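PDB 2GU1: peptidoglycan DD-endopeptidase ShyB from Vibrio cholerae, which cuts the peptide cross-links between adjacent peptidoglycan strands as a zinc-dependent DD-endopeptidase, probably to allow new glycan insertion and cell wall expansion. Local coordinates for residues Pro219-Pro224 against Arg228-Asn233; Leu40-Leu45 against Phe87-Gln92; Leu67-His70 against Lys76-Tyr79; Phe314-Leu317 against Pro322-Ala325. All coordinates share one frame; numbering follows the deposited sequence.

Contact 1: residues Pro219-Pro224 against Arg228-Asn233. With ZN (zinc ion), chain B.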
loop_
_atom_site.group_PDB
_atom_site.type_symbol
_atom_site.label_atom_id
_atom_site.label_comp_id
_atom_site.label_asym_id
_atom_site.label_seq_id
_atom_site.Cartn_x
_atom_site.Cartn_y
_atom_site.Cartn_z
ATOM N N PRO A 219 16.429 4.753 -5.144
ATOM C CA PRO A 219 16.552 3.533 -4.343
ATOM C C PRO A 219 17.980 3.116 -4.017
ATOM O O PRO A 219 18.202 2.287 -3.130
ATOM C CB PRO A 219 15.823 2.497 -5.195
ATOM C CG PRO A 219 16.151 2.941 -6.581
ATOM C CD PRO A 219 15.946 4.438 -6.501
ATOM N N LYS A 220 18.944 3.689 -4.730
ATOM C CA LYS A 220 20.348 3.361 -4.506
ATOM C C LYS A 220 21.102 4.420 -3.707
ATOM O O LYS A 220 22.313 4.303 -3.515
ATOM C CB LYS A 220 21.056 3.134 -5.848
ATOM C CG LYS A 220 20.618 1.864 -6.575
ATOM C CD LYS A 220 21.228 1.769 -7.977
ATOM C CE LYS A 220 22.756 1.743 -7.951
ATOM N NZ LYS A 220 23.308 0.532 -7.269
ATOM N N ARG A 221 20.391 5.441 -3.232
ATOM C CA ARG A 221 21.020 6.512 -2.458
ATOM C C ARG A 221 21.873 5.952 -1.319
ATOM O O ARG A 221 21.461 5.027 -0.617
ATOM C CB ARG A 221 19.959 7.450 -1.879
ATOM C CG ARG A 221 20.541 8.643 -1.139
ATOM C CD ARG A 221 19.466 9.458 -0.434
ATOM N NE ARG A 221 18.695 8.637 0.494
ATOM C CZ ARG A 221 17.782 9.108 1.339
ATOM N NH1 ARG A 221 17.521 10.410 1.384
ATOM N NH2 ARG A 221 17.124 8.274 2.136
ATOM N N LYS A 222 23.066 6.513 -1.143
ATOM C CA LYS A 222 23.966 6.069 -0.085
ATOM C C LYS A 222 24.008 7.100 1.033
ATOM O O LYS A 222 23.992 8.306 0.780
ATOM C CB LYS A 222 25.378 5.850 -0.635
ATOM C CG LYS A 222 25.486 4.710 -1.633
ATOM C CD LYS A 222 26.913 4.561 -2.146
ATOM C CE LYS A 222 27.031 3.390 -3.111
ATOM N NZ LYS A 222 26.644 2.103 -2.465
ATOM N N HIS A 223 24.055 6.621 2.272
ATOM C CA HIS A 223 24.098 7.516 3.417
ATOM C C HIS A 223 25.448 8.224 3.447
ATOM O O HIS A 223 26.496 7.591 3.294
ATOM C CB HIS A 223 23.897 6.740 4.715
ATOM C CG HIS A 223 23.684 7.616 5.909
ATOM N ND1 HIS A 223 22.481 8.233 6.173
ATOM C CD2 HIS A 223 24.530 8.005 6.891
ATOM C CE1 HIS A 223 22.595 8.966 7.267
ATOM N NE2 HIS A 223 23.829 8.845 7.721
ATOM N N PRO A 224 25.440 9.549 3.652
ATOM C CA PRO A 224 26.673 10.337 3.696
ATOM C C PRO A 224 27.630 9.935 4.815
ATOM O O PRO A 224 28.847 9.949 4.629
ATOM C CB PRO A 224 26.159 11.764 3.856
ATOM C CG PRO A 224 24.911 11.572 4.670
ATOM C CD PRO A 224 24.273 10.387 3.983
ATOM N N ARG A 228 26.327 3.373 3.547
ATOM C CA ARG A 228 25.400 2.275 3.290
ATOM C C ARG A 228 24.205 2.782 2.478
ATOM O O ARG A 228 23.857 3.961 2.544
ATOM C CB ARG A 228 24.912 1.672 4.615
ATOM C CG ARG A 228 25.999 0.957 5.421
ATOM C CD ARG A 228 25.413 0.161 6.589
ATOM N NE ARG A 228 24.892 1.014 7.652
ATOM C CZ ARG A 228 25.542 1.303 8.776
ATOM N NH1 ARG A 228 26.752 0.805 9.002
ATOM N NH2 ARG A 228 24.981 2.097 9.678
ATOM N N VAL A 229 23.578 1.899 1.709
ATOM C CA VAL A 229 22.429 2.302 0.905
ATOM C C VAL A 229 21.185 2.534 1.753
ATOM O O VAL A 229 20.740 1.657 2.488
ATOM C CB VAL A 229 22.084 1.251 -0.181
ATOM C CG1 VAL A 229 23.229 1.123 -1.167
ATOM C CG2 VAL A 229 21.787 -0.087 0.465
ATOM N N VAL A 230 20.636 3.737 1.651
ATOM C CA VAL A 230 19.429 4.120 2.374
ATOM C C VAL A 230 18.591 4.802 1.295
ATOM O O VAL A 230 18.738 5.995 1.033
ATOM C CB VAL A 230 19.755 5.104 3.513
ATOM C CG1 VAL A 230 18.492 5.462 4.279
ATOM C CG2 VAL A 230 20.787 4.479 4.448
ATOM N N PRO A 231 17.700 4.036 0.650
ATOM C CA PRO A 231 16.837 4.538 -0.421
ATOM C C PRO A 231 15.894 5.681 -0.084
ATOM O O PRO A 231 15.336 5.755 1.016
ATOM C CB PRO A 231 16.077 3.290 -0.858
ATOM C CG PRO A 231 15.905 2.552 0.443
ATOM C CD PRO A 231 17.287 2.679 1.062
ATOM N N HIS A 232 15.748 6.590 -1.041
ATOM C CA HIS A 232 14.807 7.685 -0.898
ATOM C C HIS A 232 13.694 7.181 -1.800
ATOM O O HIS A 232 13.788 7.257 -3.026
ATOM C CB HIS A 232 15.361 8.995 -1.441
ATOM C CG HIS A 232 14.450 10.161 -1.204
ATOM N ND1 HIS A 232 14.046 11.009 -2.212
ATOM C CD2 HIS A 232 13.861 10.615 -0.070
ATOM C CE1 HIS A 232 13.249 11.937 -1.709
ATOM N NE2 HIS A 232 13.122 11.720 -0.413
ATOM N N ASN A 233 12.652 6.642 -1.186
ATOM C CA ASN A 233 11.535 6.066 -1.916
ATOM C C ASN A 233 10.403 7.016 -2.298
ATOM O O ASN A 233 9.266 6.583 -2.496
ATOM C CB ASN A 233 10.988 4.885 -1.108
ATOM C CG ASN A 233 11.934 3.698 -1.110
ATOM O OD1 ASN A 233 12.096 3.009 -0.103
ATOM N ND2 ASN A 233 12.559 3.448 -2.255
HETATM ZN ZN ZN B . 11.750 12.540 0.828
#

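Contact 2: residues Leu40-Leu45 against Phe87-Gln92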
loop_
_atom_site.group_PDB
_atom_site.type_symbol
_atom_site.label_atom_id
_atom_site.label_comp_id
_atom_site.label_asym_id
_atom_site.label_seq_id
_atom_site.Cartn_x
_atom_site.Cartn_y
_atom_site.Cartn_z
ATOM N N LEU A 40 11.383 4.728 8.477
ATOM C CA LEU A 40 10.860 5.962 7.896
ATOM C C LEU A 40 10.774 5.821 6.381
ATOM O O LEU A 40 9.801 6.235 5.764
ATOM C CB LEU A 40 11.781 7.141 8.236
ATOM C CG LEU A 40 11.659 8.425 7.395
ATOM C CD1 LEU A 40 10.261 8.991 7.507
ATOM C CD2 LEU A 40 12.693 9.442 7.881
ATOM N N ASP A 41 11.795 5.217 5.788
ATOM C CA ASP A 41 11.856 5.050 4.341
ATOM C C ASP A 41 11.105 3.862 3.756
ATOM O O ASP A 41 11.139 3.644 2.543
ATOM C CB ASP A 41 13.316 4.986 3.918
ATOM C CG ASP A 41 14.062 6.248 4.272
ATOM O OD1 ASP A 41 13.641 7.321 3.791
ATOM O OD2 ASP A 41 15.046 6.180 5.036
ATOM N N HIS A 42 10.403 3.114 4.599
ATOM C CA HIS A 42 9.686 1.940 4.122
ATOM C C HIS A 42 8.270 1.860 4.664
ATOM O O HIS A 42 7.349 1.439 3.955
ATOM C CB HIS A 42 10.481 0.699 4.517
ATOM C CG HIS A 42 11.925 0.782 4.140
ATOM N ND1 HIS A 42 12.367 0.597 2.847
ATOM C CD2 HIS A 42 13.019 1.108 4.869
ATOM C CE1 HIS A 42 13.669 0.805 2.795
ATOM N NE2 HIS A 42 14.089 1.117 4.009
ATOM N N LEU A 43 8.115 2.273 5.923
ATOM C CA LEU A 43 6.838 2.278 6.636
ATOM C C LEU A 43 6.109 0.940 6.514
ATOM O O LEU A 43 4.917 0.890 6.210
ATOM C CB LEU A 43 5.948 3.426 6.133
ATOM C CG LEU A 43 6.507 4.847 6.322
ATOM C CD1 LEU A 43 5.607 5.841 5.628
ATOM C CD2 LEU A 43 6.623 5.181 7.808
ATOM N N GLN A 44 6.850 -0.142 6.746
ATOM C CA GLN A 44 6.298 -1.494 6.678
ATOM C C GLN A 44 5.672 -1.887 8.027
ATOM O O GLN A 44 4.615 -2.507 8.086
ATOM C CB GLN A 44 7.412 -2.496 6.368
ATOM C CG GLN A 44 8.284 -2.161 5.164
ATOM C CD GLN A 44 7.730 -2.711 3.875
ATOM O OE1 GLN A 44 6.599 -2.417 3.493
ATOM N NE2 GLN A 44 8.532 -3.520 3.187
ATOM N N LEU A 45 6.341 -1.523 9.108
ATOM C CA LEU A 45 5.884 -1.890 10.445
ATOM C C LEU A 45 4.576 -1.261 10.918
ATOM O O LEU A 45 3.927 -1.789 11.819
ATOM C CB LEU A 45 7.014 -1.630 11.445
ATOM C CG LEU A 45 8.221 -2.544 11.162
ATOM C CD1 LEU A 45 9.443 -2.062 11.934
ATOM C CD2 LEU A 45 7.867 -4.001 11.526
ATOM N N PHE A 87 20.221 0.454 12.862
ATOM C CA PHE A 87 19.682 -0.739 12.221
ATOM C C PHE A 87 19.602 -0.510 10.723
ATOM O O PHE A 87 19.229 0.577 10.278
ATOM C CB PHE A 87 18.279 -1.053 12.754
ATOM C CG PHE A 87 18.274 -1.895 13.996
ATOM C CD1 PHE A 87 17.929 -3.246 13.932
ATOM C CD2 PHE A 87 18.619 -1.348 15.225
ATOM C CE1 PHE A 87 17.928 -4.036 15.080
ATOM C CE2 PHE A 87 18.623 -2.134 16.384
ATOM C CZ PHE A 87 18.275 -3.481 16.304
ATOM N N SER A 88 19.970 -1.528 9.955
ATOM C CA SER A 88 19.912 -1.460 8.504
ATOM C C SER A 88 18.737 -2.316 8.021
ATOM O O SER A 88 18.344 -3.286 8.684
ATOM C CB SER A 88 21.220 -1.960 7.886
ATOM O OG SER A 88 21.534 -3.265 8.329
ATOM N N TYR A 89 18.195 -1.953 6.862
ATOM C CA TYR A 89 17.036 -2.629 6.278
ATOM C C TYR A 89 17.332 -3.437 5.011
ATOM O O TYR A 89 18.089 -2.998 4.154
ATOM C CB TYR A 89 15.984 -1.572 5.939
ATOM C CG TYR A 89 14.733 -2.094 5.261
ATOM C CD1 TYR A 89 13.624 -2.494 6.010
ATOM C CD2 TYR A 89 14.651 -2.171 3.872
ATOM C CE1 TYR A 89 12.465 -2.954 5.391
ATOM C CE2 TYR A 89 13.497 -2.630 3.241
ATOM C CZ TYR A 89 12.408 -3.018 4.004
ATOM O OH TYR A 89 11.262 -3.463 3.379
ATOM N N ASP A 90 16.699 -4.603 4.895
ATOM C CA ASP A 90 16.823 -5.465 3.719
ATOM C C ASP A 90 15.477 -6.152 3.493
ATOM O O ASP A 90 14.889 -6.694 4.431
ATOM C CB ASP A 90 17.920 -6.520 3.916
ATOM C CG ASP A 90 17.991 -7.521 2.763
ATOM O OD1 ASP A 90 17.484 -7.210 1.664
ATOM O OD2 ASP A 90 18.568 -8.619 2.947
ATOM N N PHE A 91 14.981 -6.107 2.261
ATOM C CA PHE A 91 13.710 -6.737 1.924
ATOM C C PHE A 91 13.960 -7.948 1.032
ATOM O O PHE A 91 14.674 -7.862 0.029
ATOM C CB PHE A 91 12.784 -5.747 1.201
ATOM C CG PHE A 91 11.438 -6.327 0.846
ATOM C CD1 PHE A 91 10.479 -6.548 1.828
ATOM C CD2 PHE A 91 11.146 -6.696 -0.468
ATOM C CE1 PHE A 91 9.244 -7.131 1.510
ATOM C CE2 PHE A 91 9.920 -7.278 -0.800
ATOM C CZ PHE A 91 8.965 -7.497 0.195
ATOM N N GLN A 92 13.378 -9.081 1.399
ATOM C CA GLN A 92 13.552 -10.294 0.613
ATOM C C GLN A 92 12.220 -10.868 0.160
ATOM O O GLN A 92 11.300 -11.050 0.957
ATOM C CB GLN A 92 14.331 -11.331 1.418
ATOM C CG GLN A 92 15.827 -11.057 1.477
ATOM C CD GLN A 92 16.555 -12.016 2.403
ATOM O OE1 GLN A 92 16.136 -13.161 2.586
ATOM N NE2 GLN A 92 17.659 -11.556 2.983
#

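Contact 3: residues Leu67-His70 against Lys76-Tyr79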
loop_
_atom_site.group_PDB
_atom_site.type_symbol
_atom_site.label_atom_id
_atom_site.label_comp_id
_atom_site.label_asym_id
_atom_site.label_seq_id
_atom_site.Cartn_x
_atom_site.Cartn_y
_atom_site.Cartn_z
ATOM N N LEU A 67 15.539 -8.111 13.716
ATOM C CA LEU A 67 14.087 -8.273 13.681
ATOM C C LEU A 67 13.679 -8.669 12.266
ATOM O O LEU A 67 14.104 -8.032 11.295
ATOM C CB LEU A 67 13.386 -6.956 14.041
ATOM C CG LEU A 67 11.900 -6.856 13.674
ATOM C CD1 LEU A 67 11.090 -7.733 14.610
ATOM C CD2 LEU A 67 11.428 -5.405 13.764
ATOM N N ILE A 68 12.866 -9.715 12.146
ATOM C CA ILE A 68 12.384 -10.149 10.840
ATOM C C ILE A 68 10.860 -10.036 10.866
ATOM O O ILE A 68 10.189 -10.650 11.710
ATOM C CB ILE A 68 12.766 -11.618 10.513
ATOM C CG1 ILE A 68 14.289 -11.801 10.547
ATOM C CG2 ILE A 68 12.284 -11.985 9.114
ATOM C CD1 ILE A 68 14.854 -11.852 11.947
ATOM N N TYR A 69 10.324 -9.223 9.961
ATOM C CA TYR A 69 8.886 -9.033 9.858
ATOM C C TYR A 69 8.398 -9.874 8.683
ATOM O O TYR A 69 8.603 -9.527 7.516
ATOM C CB TYR A 69 8.564 -7.535 9.666
ATOM C CG TYR A 69 7.138 -7.197 9.254
ATOM C CD1 TYR A 69 6.058 -8.019 9.606
ATOM C CD2 TYR A 69 6.869 -6.034 8.525
ATOM C CE1 TYR A 69 4.740 -7.686 9.236
ATOM C CE2 TYR A 69 5.571 -5.691 8.158
ATOM C CZ TYR A 69 4.510 -6.520 8.513
ATOM O OH TYR A 69 3.238 -6.175 8.132
ATOM N N HIS A 70 7.789 -11.012 9.006
ATOM C CA HIS A 70 7.247 -11.921 8.001
ATOM C C HIS A 70 5.862 -11.434 7.570
ATOM O O HIS A 70 4.857 -11.747 8.216
ATOM C CB HIS A 70 7.144 -13.344 8.581
ATOM C CG HIS A 70 8.473 -13.964 8.894
ATOM N ND1 HIS A 70 9.276 -14.529 7.926
ATOM C CD2 HIS A 70 9.151 -14.078 10.061
ATOM C CE1 HIS A 70 10.395 -14.962 8.483
ATOM N NE2 HIS A 70 10.344 -14.699 9.778
ATOM N N LYS A 76 9.430 -10.792 3.436
ATOM C CA LYS A 76 9.866 -10.402 4.767
ATOM C C LYS A 76 10.805 -9.197 4.753
ATOM O O LYS A 76 11.622 -9.043 3.845
ATOM C CB LYS A 76 10.558 -11.581 5.456
ATOM C CG LYS A 76 11.753 -12.123 4.693
ATOM C CD LYS A 76 12.328 -13.363 5.364
ATOM C CE LYS A 76 13.486 -13.937 4.556
ATOM N NZ LYS A 76 14.015 -15.202 5.151
ATOM N N ALA A 77 10.664 -8.351 5.771
ATOM C CA ALA A 77 11.487 -7.162 5.951
ATOM C C ALA A 77 12.474 -7.524 7.058
ATOM O O ALA A 77 12.065 -7.965 8.130
ATOM C CB ALA A 77 10.621 -5.981 6.385
ATOM N N ILE A 78 13.764 -7.348 6.795
ATOM C CA ILE A 78 14.797 -7.694 7.763
ATOM C C ILE A 78 15.502 -6.456 8.318
ATOM O O ILE A 78 16.095 -5.678 7.568
ATOM C CB ILE A 78 15.825 -8.613 7.102
ATOM C CG1 ILE A 78 15.099 -9.807 6.479
ATOM C CG2 ILE A 78 16.871 -9.054 8.122
ATOM C CD1 ILE A 78 15.948 -10.619 5.524
ATOM N N TYR A 79 15.423 -6.277 9.636
ATOM C CA TYR A 79 16.039 -5.136 10.312
ATOM C C TYR A 79 17.245 -5.642 11.107
ATOM O O TYR A 79 17.094 -6.334 12.121
ATOM C CB TYR A 79 15.019 -4.465 11.241
ATOM C CG TYR A 79 13.786 -3.932 10.518
ATOM C CD1 TYR A 79 13.698 -2.590 10.144
ATOM C CD2 TYR A 79 12.731 -4.786 10.163
ATOM C CE1 TYR A 79 12.585 -2.103 9.431
ATOM C CE2 TYR A 79 11.621 -4.310 9.447
ATOM C CZ TYR A 79 11.554 -2.971 9.087
ATOM O OH TYR A 79 10.452 -2.497 8.393
#

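Contact 4: residues Phe314-Leu317 against Pro322-Ala325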
loop_
_atom_site.group_PDB
_atom_site.type_symbol
_atom_site.label_atom_id
_atom_site.label_comp_id
_atom_site.label_asym_id
_atom_site.label_seq_id
_atom_site.Cartn_x
_atom_site.Cartn_y
_atom_site.Cartn_z
ATOM N N PHE A 314 6.468 12.775 -1.159
ATOM C CA PHE A 314 5.381 12.092 -1.866
ATOM C C PHE A 314 5.821 10.738 -2.412
ATOM O O PHE A 314 6.928 10.598 -2.950
ATOM C CB PHE A 314 4.886 12.998 -3.014
ATOM C CG PHE A 314 3.815 12.384 -3.880
ATOM C CD1 PHE A 314 2.579 12.029 -3.352
ATOM C CD2 PHE A 314 4.045 12.172 -5.239
ATOM C CE1 PHE A 314 1.581 11.471 -4.170
ATOM C CE2 PHE A 314 3.069 11.618 -6.056
ATOM C CZ PHE A 314 1.828 11.263 -5.524
ATOM N N GLU A 315 4.959 9.735 -2.272
ATOM C CA GLU A 315 5.286 8.401 -2.764
ATOM C C GLU A 315 4.162 7.777 -3.570
ATOM O O GLU A 315 2.985 8.014 -3.300
ATOM C CB GLU A 315 5.621 7.465 -1.591
ATOM C CG GLU A 315 7.023 7.645 -1.019
ATOM C CD GLU A 315 7.325 6.688 0.133
ATOM O OE1 GLU A 315 6.719 5.599 0.195
ATOM O OE2 GLU A 315 8.183 7.027 0.972
ATOM N N VAL A 316 4.538 7.000 -4.582
ATOM C CA VAL A 316 3.570 6.271 -5.385
ATOM C C VAL A 316 3.994 4.818 -5.234
ATOM O O VAL A 316 5.167 4.487 -5.426
ATOM C CB VAL A 316 3.622 6.640 -6.886
ATOM C CG1 VAL A 316 2.657 5.746 -7.676
ATOM C CG2 VAL A 316 3.235 8.105 -7.074
ATOM N N LEU A 317 3.052 3.962 -4.855
ATOM C CA LEU A 317 3.351 2.546 -4.694
ATOM C C LEU A 317 2.594 1.718 -5.720
ATOM O O LEU A 317 1.394 1.894 -5.903
ATOM C CB LEU A 317 2.962 2.054 -3.293
ATOM C CG LEU A 317 3.523 2.749 -2.055
ATOM C CD1 LEU A 317 3.217 1.878 -0.836
ATOM C CD2 LEU A 317 5.012 2.954 -2.181
ATOM N N PRO A 322 7.488 0.933 -3.898
ATOM C CA PRO A 322 7.630 2.327 -4.330
ATOM C C PRO A 322 8.271 2.468 -5.714
ATOM O O PRO A 322 9.148 1.693 -6.087
ATOM C CB PRO A 322 8.465 2.959 -3.213
ATOM C CG PRO A 322 9.235 1.806 -2.641
ATOM C CD PRO A 322 8.222 0.678 -2.648
ATOM N N VAL A 323 7.795 3.446 -6.484
ATOM C CA VAL A 323 8.320 3.710 -7.820
ATOM C C VAL A 323 8.474 5.226 -7.938
ATOM O O VAL A 323 7.854 5.977 -7.179
ATOM C CB VAL A 323 7.352 3.228 -8.933
ATOM C CG1 VAL A 323 6.996 1.755 -8.732
ATOM C CG2 VAL A 323 6.099 4.095 -8.944
ATOM N N ASP A 324 9.301 5.668 -8.879
ATOM C CA ASP A 324 9.530 7.093 -9.099
ATOM C C ASP A 324 8.209 7.741 -9.517
ATOM O O ASP A 324 7.674 7.434 -10.581
ATOM C CB ASP A 324 10.577 7.288 -10.201
ATOM C CG ASP A 324 11.112 8.702 -10.254
ATOM O OD1 ASP A 324 10.344 9.647 -9.969
ATOM O OD2 ASP A 324 12.307 8.871 -10.587
ATOM N N ALA A 325 7.687 8.632 -8.676
ATOM C CA ALA A 325 6.423 9.309 -8.956
ATOM C C ALA A 325 6.485 10.155 -10.226
ATOM O O ALA A 325 5.463 10.425 -10.846
ATOM C CB ALA A 325 6.032 10.190 -7.779
HETATM O O HOH W 1 7.577 7.089 -4.737
#

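Contact 1: residues Pro219-Pro224 against Arg228-Asn233
The carbonyl oxygen V230 O is gripped by two nitrogens of R221. The contact closes the loop between strands 213-215 and 235-237 of the M23 peptidase domain, a loop that carries the zinc ligand H232. R221 NE donates to V230 O at 2.7 Å, nearly along the C=O axis. R221 NH2 donates to the same atom at 3.0 Å, but from above the carbonyl plane. V230 O lies in the guanidinium plane, so this is a side-on grip by one edge of the arginine. R221 CG is anti to the backbone N (chi1 -176°) and the chain bends at chi3 (57°), which turns NE and NH2 back to V230. The backbones pair too: V230 N donates to R221 O, and H223 N donates to R228 O at 2.7 Å in a nearly straight bond (172°). K222 and V229 face each other in a single backbone bridge. Two residues after V230, H232 binds the catalytic zinc ion, with D236 and H313 completing the protein ligands. G216 O accepts a hydrogen bond from H232 ND1; this bond and the zinc bond together probably fix the rotation of the ring. H232 CB sits over the centre of one guanidinium face, 3.7 Å from R221 CZ, while H232 NE2 reaches the zinc ion at 2.0 Å.

Contact 2: residues Leu40-Leu45 against Phe87-Gln92
This contact belongs to the LysM-like domain of the OapA type, where the loop after helix 29-38 packs on the edge strand 87-93. H42 and Y89 form a face-to-face stack. Their ring centroids are 3.6 Å apart and the planes differ by 15°. H42 CD2 lies over the centre of the Y89 ring. The nearest atoms are H42 CE1 and Y89 CD2, at 3.3 Å. D41 CB lies toward the rim of the opposite face of the imidazole. Y89 CG is anti to the backbone N (chi1 177°), and this swings the phenol out from the strand toward the loop. The edge of the same phenol meets Q44. The Q44 chain bends at chi2 and brings its amide to the phenol oxygen. Q44 NE2 donates to Y89 OH at 2.7 Å, with the oxygen tilted 21° out of the amide plane. Y89 is thus met at one face by H42 and at its hydroxyl by Q44. Y79 of the neighbouring strand 75-81 meets Y89 edge to face. The loop also touches the peptidase domain: H42 O accepts a hydrogen bond from R277, and the H42 side chain packs on P231. The contact thus lies where the two domains meet, with the H42 side chain about 12 Å from the zinc ion. The same Q44 nitrogen also lies near F91, with F91 CD1 3.8 Å from Q44 NE2.

Contact 3: residues Leu67-His70 against Lys76-Tyr79
Y79 and L67 face each other as an antiparallel hydrogen-bonded pair in the hairpin of strands 64-70 and 75-81, inside the five-stranded sheet of the LysM-like domain. Their backbones exchange two bonds. Y79 N donates to L67 O at 2.8 Å, and L67 N donates to Y79 O at the same 2.8 Å. The two side chains lie side by side and point the same way. L67 CD2 touches Y79 CD2 at 3.9 Å. The edge of the tyrosine ring faces back to the strand, with L67 O in the ring plane. The hydroxyl of Y79 is hydrogen-bonded to D39, just after helix 29-38, and the ring packs on I35 and V38 of that helix. K76 has the next largest buried area. It lies on the opposite face, with I68, H70 and I78. Its CG takes the position between the backbone N and the carbonyl carbon (chi1 58°). From there the extended chain runs beside two neighbours: K76 CD is 4.0 Å from I68 CG2 and 4.0 Å from H70 CE1. Y69, nearly as much buried by the contact as K76, pairs with A77. Y69 N donates to A77 O and A77 N to Y69 O. Y69 CB also rests 4.2 Å from A77 CB, while the hydroxyl of Y69 reaches E52. Regular backbone bonding thus fixes the hairpin, and its buried tyrosines keep polar partners for their hydroxyls.

Contact 4: residues Phe314-Leu317 against Pro322-Ala325
A325 CB forms the apolar centre, lodged between V316 and F314. It is 3.6 Å from V316 CG2 and 3.7 Å from F314 CE2. The contact spans the hairpin of strands 312-318 and 321-323 in the M23 peptidase domain and the turn of chain that follows it. V316 CG2 is anti to the carbonyl carbon and CG1 is anti to the backbone N (chi1 175°). The two methyls therefore serve different neighbours: CG2 meets the alanine, and V316 CG1 meets V323 CG2 at 4.0 Å. Further along, L317 and P322 form a non-hydrogen-bonded pair. L317 CD2 reaches P322 CB at 3.6 Å and packs tightly on P322 CA. The F314 ring continues the apolar layer toward Y278, F237 and P205. At the polar edge, V323 N donates to V316 O at 3.0 Å. Beyond this bond the strands spread apart. One water bridges the backbones: it accepts from V316 N at 3.0 Å and donates to V323 O at 2.7 Å. E315 accepts a hydrogen bond from the zinc ligand H313 and forms a salt bridge with R277, whose NH1 also bonds H42 O, so it probably links the metal site to the domain interface. H313 NE2 is thereby engaged while its ND1 binds the zinc ion. The chemistry implies that the hairpin parts early: one direct bond and one water link the backbones, and A325 packs on V316 and F314 where the chains diverge.

Contact 3 is the buried one, contact 4 is partly buried, and contacts 1 and 2 lie at the surface. Contacts 2 and 3 share one sheet, since strands 75-81 and 87-93 are neighbours in it. Contact 3 is nested in the chain closed by contact 2. Contacts 1 and 4 belong to the peptidase domain and meet where N233 packs on P322. Contact 2 touches contact 1 where H42 and D41 pack on P231 and V230, so the two domains abut there. Chemistry follows place: strand pairing in contact 3, methyl packing and water in contact 4, arginine bonding in contact 1, ring stacking in contact 2.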